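Local coordinates for protein citrate synthase (Mycobacterium tuberculosis, PDB 4TVM) that catalyses the condensation of oxaloacetate with acetyl-CoA and water to give citrate and coenzyme A, a step of the Krebs cycle, at residues Met134-Tyr148 against Asn250-Trp263. Sequence-based numbering, arbitrary orientation.
Sequences MPVLSSVVNALSAYY and NLFTSISGGINALW
I259 of helix 251-262 sits as a knob on helix 134-147, in the hole among M134, L137, S138 and V141, a worked example of knobs-into-holes packing between antiparallel helices in the mainly helical interior of citrate synthase. The axes of the two segments come within 8.5 Å, and their N-to-C directions differ by 174°. Within the hole the branches of I259 divide the work: CD1 meets V141 CG2 tip to tip at 3.8 Å, while CG2 meets the M134 methyl CE.

Aromatic rings close both ends. At one, M134 CG lies over the five-membered ring of W263, 3.3 Å from its centroid and almost on the normal. A bend at chi2 (59°) lifts SD farther above the same ring, a Met-aromatic contact at a distance, and the extended chi3 (-166°) carries CE on to I259; P135 CG touches W263 CH2. At the other, L144 CB covers one face of the F252 ring, and S145 OG lies at its edge, in plane. Outside the pair, F252 also packs on L167 of helix 159-182.

Between these ends, N142 ND2 makes a weak, bent bond to S256 OG (2.9 Å) and a second bond to S138 O, which ties the amide to its own helix. This polar strip faces the dimer partner, where S138 packs on N142 of the second subunit and T253 on W263 of that subunit. N250, the N-cap of helix 251-262, bridges the helices by using both ends of its amide: OD1 accepts from T253 N at 2.9 Å, and ND2 donates to S145 OG at 3.3 Å.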
ATOM      1  N   MET A 134      12.796  -7.635   6.591  1.00 46.75           N
ATOM      2  CA  MET A 134      11.665  -6.869   6.168  1.00 47.64           C
ATOM      3  C   MET A 134      11.430  -6.940   4.665  1.00 47.76           C
ATOM      4  O   MET A 134      10.304  -7.057   4.238  1.00 53.61           O
ATOM      5  CB  MET A 134      11.831  -5.450   6.614  1.00 48.38           C
ATOM      6  CG  MET A 134      10.529  -4.723   6.599  1.00 56.46           C
ATOM      7  SD  MET A 134       9.333  -5.536   7.675  1.00 55.91           S
ATOM      8  CE  MET A 134       7.899  -4.664   7.047  1.00 51.18           C
ATOM      9  N   PRO A 135      12.487  -6.849   3.861  1.00 46.00           N
ATOM     10  CA  PRO A 135      12.328  -6.998   2.416  1.00 47.93           C
ATOM     11  C   PRO A 135      11.813  -8.356   1.972  1.00 45.77           C
ATOM     12  O   PRO A 135      10.958  -8.456   1.092  1.00 53.55           O
ATOM     13  CB  PRO A 135      13.752  -6.802   1.887  1.00 47.22           C
ATOM     14  CG  PRO A 135      14.422  -5.939   2.889  1.00 46.95           C
ATOM     15  CD  PRO A 135      13.701  -6.090   4.200  1.00 47.50           C
ATOM     16  N   VAL A 136      12.360  -9.389   2.575  1.00 39.35           N
ATOM     17  CA  VAL A 136      12.043 -10.747   2.229  1.00 35.63           C
ATOM     18  C   VAL A 136      10.590 -11.035   2.476  1.00 36.54           C
ATOM     19  O   VAL A 136       9.939 -11.656   1.667  1.00 40.47           O
ATOM     20  CB  VAL A 136      12.868 -11.729   3.089  1.00 35.14           C
ATOM     21  CG1 VAL A 136      12.597 -13.161   2.651  1.00 36.13           C
ATOM     22  CG2 VAL A 136      14.354 -11.419   2.982  1.00 31.07           C
ATOM     23  N   LEU A 137      10.101 -10.605   3.626  1.00 40.04           N
ATOM     24  CA  LEU A 137       8.696 -10.769   4.015  1.00 41.33           C
ATOM     25  C   LEU A 137       7.693 -10.030   3.116  1.00 40.33           C
ATOM     26  O   LEU A 137       6.622 -10.547   2.813  1.00 38.41           O
ATOM     27  CB  LEU A 137       8.541 -10.293   5.462  1.00 42.99           C
ATOM     28  CG  LEU A 137       7.200  -9.820   6.015  1.00 43.32           C
ATOM     29  CD1 LEU A 137       6.399 -10.986   6.502  1.00 44.90           C
ATOM     30  CD2 LEU A 137       7.439  -8.858   7.172  1.00 49.77           C
ATOM     31  N   SER A 138       7.979  -8.810   2.706  1.00 39.84           N
ATOM     32  CA  SER A 138       7.044  -8.165   1.765  1.00 43.98           C
ATOM     33  C   SER A 138       7.056  -8.958   0.438  1.00 42.84           C
ATOM     34  O   SER A 138       6.015  -9.169  -0.202  1.00 37.83           O
ATOM     35  CB  SER A 138       7.471  -6.735   1.503  1.00 45.27           C
ATOM     36  OG  SER A 138       8.882  -6.727   1.287  1.00 48.14           O
ATOM     37  N   SER A 139       8.245  -9.418   0.051  1.00 37.17           N
ATOM     38  CA  SER A 139       8.389 -10.078  -1.215  1.00 38.25           C
ATOM     39  C   SER A 139       7.564 -11.345  -1.211  1.00 39.49           C
ATOM     40  O   SER A 139       6.853 -11.634  -2.177  1.00 44.67           O
ATOM     41  CB  SER A 139       9.857 -10.368  -1.480  1.00 36.27           C
ATOM     42  OG  SER A 139      10.073 -10.693  -2.832  1.00 35.19           O
ATOM     43  N   VAL A 140       7.658 -12.084  -0.108  1.00 37.24           N
ATOM     44  CA  VAL A 140       7.039 -13.402   0.009  1.00 35.31           C
ATOM     45  C   VAL A 140       5.519 -13.308   0.166  1.00 34.28           C
ATOM     46  O   VAL A 140       4.784 -14.095  -0.363  1.00 37.92           O
ATOM     47  CB  VAL A 140       7.696 -14.183   1.157  1.00 35.81           C
ATOM     48  CG1 VAL A 140       7.057 -15.554   1.329  1.00 36.88           C
ATOM     49  CG2 VAL A 140       9.182 -14.365   0.861  1.00 36.06           C
ATOM     50  N   VAL A 141       5.042 -12.273   0.824  1.00 34.26           N
ATOM     51  CA  VAL A 141       3.621 -12.075   0.966  1.00 34.22           C
ATOM     52  C   VAL A 141       2.933 -11.800  -0.366  1.00 35.77           C
ATOM     53  O   VAL A 141       1.885 -12.356  -0.649  1.00 33.87           O
ATOM     54  CB  VAL A 141       3.361 -10.948   1.965  1.00 34.82           C
ATOM     55  CG1 VAL A 141       1.869 -10.636   2.082  1.00 36.77           C
ATOM     56  CG2 VAL A 141       3.921 -11.355   3.314  1.00 34.52           C
ATOM     57  N   ASN A 142       3.498 -10.925  -1.185  1.00 41.75           N
ATOM     58  CA  ASN A 142       2.986 -10.754  -2.552  1.00 43.25           C
ATOM     59  C   ASN A 142       2.984 -12.072  -3.325  1.00 45.25           C
ATOM     60  O   ASN A 142       2.010 -12.385  -4.021  1.00 46.84           O
ATOM     61  CB  ASN A 142       3.792  -9.700  -3.268  1.00 49.45           C
ATOM     62  CG  ASN A 142       3.455  -8.295  -2.759  1.00 56.92           C
ATOM     63  OD1 ASN A 142       2.350  -7.768  -3.013  1.00 52.82           O
ATOM     64  ND2 ASN A 142       4.381  -7.696  -2.010  1.00 49.33           N
ATOM     65  N   ALA A 143       4.019 -12.888  -3.125  1.00 43.83           N
ATOM     66  CA  ALA A 143       4.121 -14.177  -3.806  1.00 44.28           C
ATOM     67  C   ALA A 143       3.050 -15.207  -3.377  1.00 44.66           C
ATOM     68  O   ALA A 143       2.836 -16.236  -4.052  1.00 50.69           O
ATOM     69  CB  ALA A 143       5.511 -14.748  -3.602  1.00 45.19           C
ATOM     70  N   LEU A 144       2.381 -14.967  -2.262  1.00 39.46           N
ATOM     71  CA  LEU A 144       1.323 -15.884  -1.799  1.00 36.54           C
ATOM     72  C   LEU A 144       0.230 -16.085  -2.816  1.00 38.35           C
ATOM     73  O   LEU A 144      -0.366 -17.156  -2.877  1.00 41.84           O
ATOM     74  CB  LEU A 144       0.635 -15.316  -0.559  1.00 35.73           C
ATOM     75  CG  LEU A 144       1.435 -15.433   0.709  1.00 36.30           C
ATOM     76  CD1 LEU A 144       0.825 -14.534   1.766  1.00 36.98           C
ATOM     77  CD2 LEU A 144       1.447 -16.891   1.174  1.00 39.45           C
ATOM     78  N   SER A 145      -0.090 -15.027  -3.554  1.00 37.64           N
ATOM     79  CA  SER A 145      -1.120 -15.096  -4.551  1.00 40.39           C
ATOM     80  C   SER A 145      -0.678 -16.027  -5.676  1.00 46.00           C
ATOM     81  O   SER A 145      -1.503 -16.588  -6.383  1.00 52.86           O
ATOM     82  CB  SER A 145      -1.426 -13.711  -5.093  1.00 43.05           C
ATOM     83  OG  SER A 145      -1.981 -12.887  -4.081  1.00 43.95           O
ATOM     84  N   ALA A 146       0.627 -16.211  -5.825  1.00 46.28           N
ATOM     85  CA  ALA A 146       1.149 -17.197  -6.757  1.00 45.75           C
ATOM     86  C   ALA A 146       0.916 -18.647  -6.306  1.00 44.07           C
ATOM     87  O   ALA A 146       0.908 -19.544  -7.139  1.00 43.54           O
ATOM     88  CB  ALA A 146       2.646 -16.958  -7.003  1.00 44.76           C
ATOM     89  N   TYR A 147       0.787 -18.903  -5.006  1.00 43.73           N
ATOM     90  CA  TYR A 147       0.688 -20.297  -4.527  1.00 41.80           C
ATOM     91  C   TYR A 147      -0.675 -20.665  -3.977  1.00 44.69           C
ATOM     92  O   TYR A 147      -0.994 -21.836  -3.802  1.00 53.47           O
ATOM     93  CB  TYR A 147       1.726 -20.558  -3.452  1.00 40.30           C
ATOM     94  CG  TYR A 147       3.107 -20.499  -3.961  1.00 40.66           C
ATOM     95  CD1 TYR A 147       3.805 -19.290  -3.983  1.00 45.92           C
ATOM     96  CD2 TYR A 147       3.729 -21.634  -4.465  1.00 44.32           C
ATOM     97  CE1 TYR A 147       5.104 -19.213  -4.487  1.00 47.63           C
ATOM     98  CE2 TYR A 147       5.030 -21.566  -4.976  1.00 47.00           C
ATOM     99  CZ  TYR A 147       5.706 -20.364  -4.972  1.00 46.45           C
ATOM    100  OH  TYR A 147       6.979 -20.301  -5.446  1.00 58.24           O
ATOM    101  N   TYR A 148      -1.461 -19.658  -3.647  1.00 45.03           N
ATOM    102  CA  TYR A 148      -2.754 -19.869  -3.052  1.00 42.62           C
ATOM    103  C   TYR A 148      -3.730 -19.057  -3.900  1.00 46.16           C
ATOM    104  O   TYR A 148      -4.471 -18.227  -3.395  1.00 45.08           O
ATOM    105  CB  TYR A 148      -2.701 -19.484  -1.551  1.00 39.18           C
ATOM    106  CG  TYR A 148      -1.631 -20.299  -0.812  1.00 38.17           C
ATOM    107  CD1 TYR A 148      -1.903 -21.570  -0.328  1.00 37.02           C
ATOM    108  CD2 TYR A 148      -0.337 -19.816  -0.639  1.00 37.61           C
ATOM    109  CE1 TYR A 148      -0.934 -22.337   0.333  1.00 32.57           C
ATOM    110  CE2 TYR A 148       0.635 -20.568   0.013  1.00 36.68           C
ATOM    111  CZ  TYR A 148       0.338 -21.843   0.487  1.00 36.03           C
ATOM    112  OH  TYR A 148       1.332 -22.627   1.111  1.00 33.90           O
ATOM    113  N   ASN A 250      -7.224  -8.303  -3.575  1.00 45.59           N
ATOM    114  CA  ASN A 250      -7.447  -9.480  -2.755  1.00 42.31           C
ATOM    115  C   ASN A 250      -6.851  -9.286  -1.361  1.00 42.28           C
ATOM    116  O   ASN A 250      -6.215  -8.274  -1.062  1.00 45.34           O
ATOM    117  CB  ASN A 250      -6.979 -10.759  -3.450  1.00 43.96           C
ATOM    118  CG  ASN A 250      -5.487 -10.999  -3.327  1.00 48.70           C
ATOM    119  OD1 ASN A 250      -4.912 -10.890  -2.250  1.00 53.13           O
ATOM    120  ND2 ASN A 250      -4.852 -11.346  -4.443  1.00 48.62           N
ATOM    121  N   LEU A 251      -7.104 -10.249  -0.493  1.00 42.86           N
ATOM    122  CA  LEU A 251      -6.703 -10.137   0.898  1.00 39.57           C
ATOM    123  C   LEU A 251      -5.218 -10.014   1.059  1.00 40.55           C
ATOM    124  O   LEU A 251      -4.749  -9.175   1.798  1.00 53.71           O
ATOM    125  CB  LEU A 251      -7.187 -11.354   1.669  1.00 39.06           C
ATOM    126  CG  LEU A 251      -7.137 -11.305   3.184  1.00 39.34           C
ATOM    127  CD1 LEU A 251      -7.374  -9.925   3.765  1.00 40.10           C
ATOM    128  CD2 LEU A 251      -8.179 -12.277   3.711  1.00 42.37           C
ATOM    129  N   PHE A 252      -4.473 -10.840   0.345  1.00 41.70           N
ATOM    130  CA  PHE A 252      -3.023 -10.818   0.420  1.00 40.73           C
ATOM    131  C   PHE A 252      -2.441  -9.513  -0.063  1.00 42.38           C
ATOM    132  O   PHE A 252      -1.477  -8.993   0.507  1.00 45.28           O
ATOM    133  CB  PHE A 252      -2.440 -11.953  -0.426  1.00 41.13           C
ATOM    134  CG  PHE A 252      -2.858 -13.327   0.023  1.00 42.49           C
ATOM    135  CD1 PHE A 252      -3.221 -13.580   1.354  1.00 40.30           C
ATOM    136  CD2 PHE A 252      -2.889 -14.387  -0.880  1.00 43.12           C
ATOM    137  CE1 PHE A 252      -3.606 -14.852   1.756  1.00 38.25           C
ATOM    138  CE2 PHE A 252      -3.285 -15.670  -0.474  1.00 38.39           C
ATOM    139  CZ  PHE A 252      -3.628 -15.897   0.845  1.00 38.18           C
ATOM    140  N   THR A 253      -3.005  -8.986  -1.139  1.00 43.22           N
ATOM    141  CA  THR A 253      -2.437  -7.797  -1.742  1.00 40.51           C
ATOM    142  C   THR A 253      -2.697  -6.632  -0.812  1.00 36.64           C
ATOM    143  O   THR A 253      -1.823  -5.786  -0.603  1.00 34.64           O
ATOM    144  CB  THR A 253      -2.996  -7.567  -3.155  1.00 44.76           C
ATOM    145  OG1 THR A 253      -2.919  -8.795  -3.904  1.00 40.74           O
ATOM    146  CG2 THR A 253      -2.221  -6.465  -3.853  1.00 46.80           C
ATOM    147  N   SER A 254      -3.860  -6.619  -0.178  1.00 37.54           N
ATOM    148  CA  SER A 254      -4.144  -5.579   0.839  1.00 38.77           C
ATOM    149  C   SER A 254      -3.233  -5.649   2.083  1.00 37.20           C
ATOM    150  O   SER A 254      -2.804  -4.612   2.592  1.00 36.05           O
ATOM    151  CB  SER A 254      -5.610  -5.613   1.240  1.00 42.32           C
ATOM    152  OG  SER A 254      -6.428  -5.917   0.118  1.00 41.04           O
ATOM    153  N   ILE A 255      -2.886  -6.851   2.544  1.00 34.23           N
ATOM    154  CA  ILE A 255      -1.963  -6.983   3.710  1.00 32.84           C
ATOM    155  C   ILE A 255      -0.549  -6.555   3.346  1.00 33.31           C
ATOM    156  O   ILE A 255       0.186  -5.886   4.098  1.00 30.75           O
ATOM    157  CB  ILE A 255      -1.922  -8.428   4.190  1.00 33.18           C
ATOM    158  CG1 ILE A 255      -3.270  -8.815   4.798  1.00 34.21           C
ATOM    159  CG2 ILE A 255      -0.769  -8.670   5.153  1.00 36.63           C
ATOM    160  CD1 ILE A 255      -3.723  -7.919   5.921  1.00 34.69           C
ATOM    161  N   SER A 256      -0.148  -6.969   2.168  1.00 32.62           N
ATOM    162  CA  SER A 256       1.085  -6.508   1.653  1.00 33.08           C
ATOM    163  C   SER A 256       1.175  -4.995   1.690  1.00 32.95           C
ATOM    164  O   SER A 256       2.188  -4.461   2.068  1.00 41.37           O
ATOM    165  CB  SER A 256       1.241  -6.987   0.244  1.00 35.60           C
ATOM    166  OG  SER A 256       2.432  -6.409  -0.234  1.00 42.84           O
ATOM    167  N   GLY A 257       0.123  -4.285   1.303  1.00 32.67           N
ATOM    168  CA  GLY A 257       0.155  -2.824   1.377  1.00 30.13           C
ATOM    169  C   GLY A 257       0.264  -2.314   2.786  1.00 29.94           C
ATOM    170  O   GLY A 257       0.947  -1.344   3.064  1.00 31.80           O
ATOM    171  N   GLY A 258      -0.417  -2.968   3.701  1.00 33.34           N
ATOM    172  CA  GLY A 258      -0.213  -2.684   5.095  1.00 31.11           C
ATOM    173  C   GLY A 258       1.237  -2.921   5.442  1.00 32.34           C
ATOM    174  O   GLY A 258       1.801  -2.145   6.222  1.00 31.71           O
ATOM    175  N   ILE A 259       1.850  -3.972   4.885  1.00 30.75           N
ATOM    176  CA  ILE A 259       3.234  -4.318   5.273  1.00 37.19           C
ATOM    177  C   ILE A 259       4.229  -3.287   4.746  1.00 43.24           C
ATOM    178  O   ILE A 259       5.212  -2.948   5.439  1.00 43.04           O
ATOM    179  CB  ILE A 259       3.660  -5.722   4.774  1.00 38.47           C
ATOM    180  CG1 ILE A 259       2.931  -6.801   5.575  1.00 38.43           C
ATOM    181  CG2 ILE A 259       5.152  -5.940   4.945  1.00 39.15           C
ATOM    182  CD1 ILE A 259       2.840  -8.102   4.839  1.00 38.23           C
ATOM    183  N   ASN A 260       3.984  -2.805   3.523  1.00 40.94           N
ATOM    184  CA  ASN A 260       4.815  -1.758   2.959  1.00 41.27           C
ATOM    185  C   ASN A 260       4.647  -0.455   3.765  1.00 40.07           C
ATOM    186  O   ASN A 260       5.637   0.240   4.037  1.00 33.92           O
ATOM    187  CB  ASN A 260       4.457  -1.494   1.504  1.00 43.43           C
ATOM    188  CG  ASN A 260       4.735  -2.663   0.588  1.00 45.84           C
ATOM    189  OD1 ASN A 260       5.538  -3.535   0.877  1.00 51.93           O
ATOM    190  ND2 ASN A 260       4.066  -2.672  -0.545  1.00 46.56           N
ATOM    191  N   ALA A 261       3.412  -0.092   4.117  1.00 36.65           N
ATOM    192  CA  ALA A 261       3.203   1.155   4.918  1.00 38.08           C
ATOM    193  C   ALA A 261       3.933   1.055   6.235  1.00 38.02           C
ATOM    194  O   ALA A 261       4.563   1.995   6.677  1.00 42.10           O
ATOM    195  CB  ALA A 261       1.735   1.432   5.176  1.00 35.14           C
ATOM    196  N   LEU A 262       3.884  -0.124   6.827  1.00 39.12           N
ATOM    197  CA  LEU A 262       4.574  -0.388   8.082  1.00 40.79           C
ATOM    198  C   LEU A 262       6.078  -0.228   7.992  1.00 38.43           C
ATOM    199  O   LEU A 262       6.728   0.134   8.958  1.00 40.06           O
ATOM    200  CB  LEU A 262       4.236  -1.799   8.574  1.00 40.02           C
ATOM    201  CG  LEU A 262       4.442  -2.027  10.062  1.00 40.81           C
ATOM    202  CD1 LEU A 262       3.356  -1.331  10.856  1.00 36.19           C
ATOM    203  CD2 LEU A 262       4.505  -3.524  10.353  1.00 41.63           C
ATOM    204  N   TRP A 263       6.642  -0.481   6.828  1.00 40.92           N
ATOM    205  CA  TRP A 263       8.076  -0.356   6.662  1.00 41.20           C
ATOM    206  C   TRP A 263       8.629   1.066   6.557  1.00 40.44           C
ATOM    207  O   TRP A 263       9.231   1.441   5.568  1.00 35.30           O
ATOM    208  CB  TRP A 263       8.510  -1.154   5.460  1.00 43.79           C
ATOM    209  CG  TRP A 263       9.956  -1.404   5.495  1.00 49.25           C
ATOM    210  CD1 TRP A 263      10.839  -1.136   6.531  1.00 48.53           C
ATOM    211  CD2 TRP A 263      10.717  -1.996   4.458  1.00 49.89           C
ATOM    212  NE1 TRP A 263      12.107  -1.530   6.166  1.00 54.39           N
ATOM    213  CE2 TRP A 263      12.058  -2.056   4.898  1.00 51.37           C
ATOM    214  CE3 TRP A 263      10.398  -2.479   3.186  1.00 49.38           C
ATOM    215  CZ2 TRP A 263      13.068  -2.574   4.112  1.00 54.27           C
ATOM    216  CZ3 TRP A 263      11.404  -2.990   2.405  1.00 50.48           C
ATOM    217  CH2 TRP A 263      12.721  -3.032   2.863  1.00 53.11           C
TER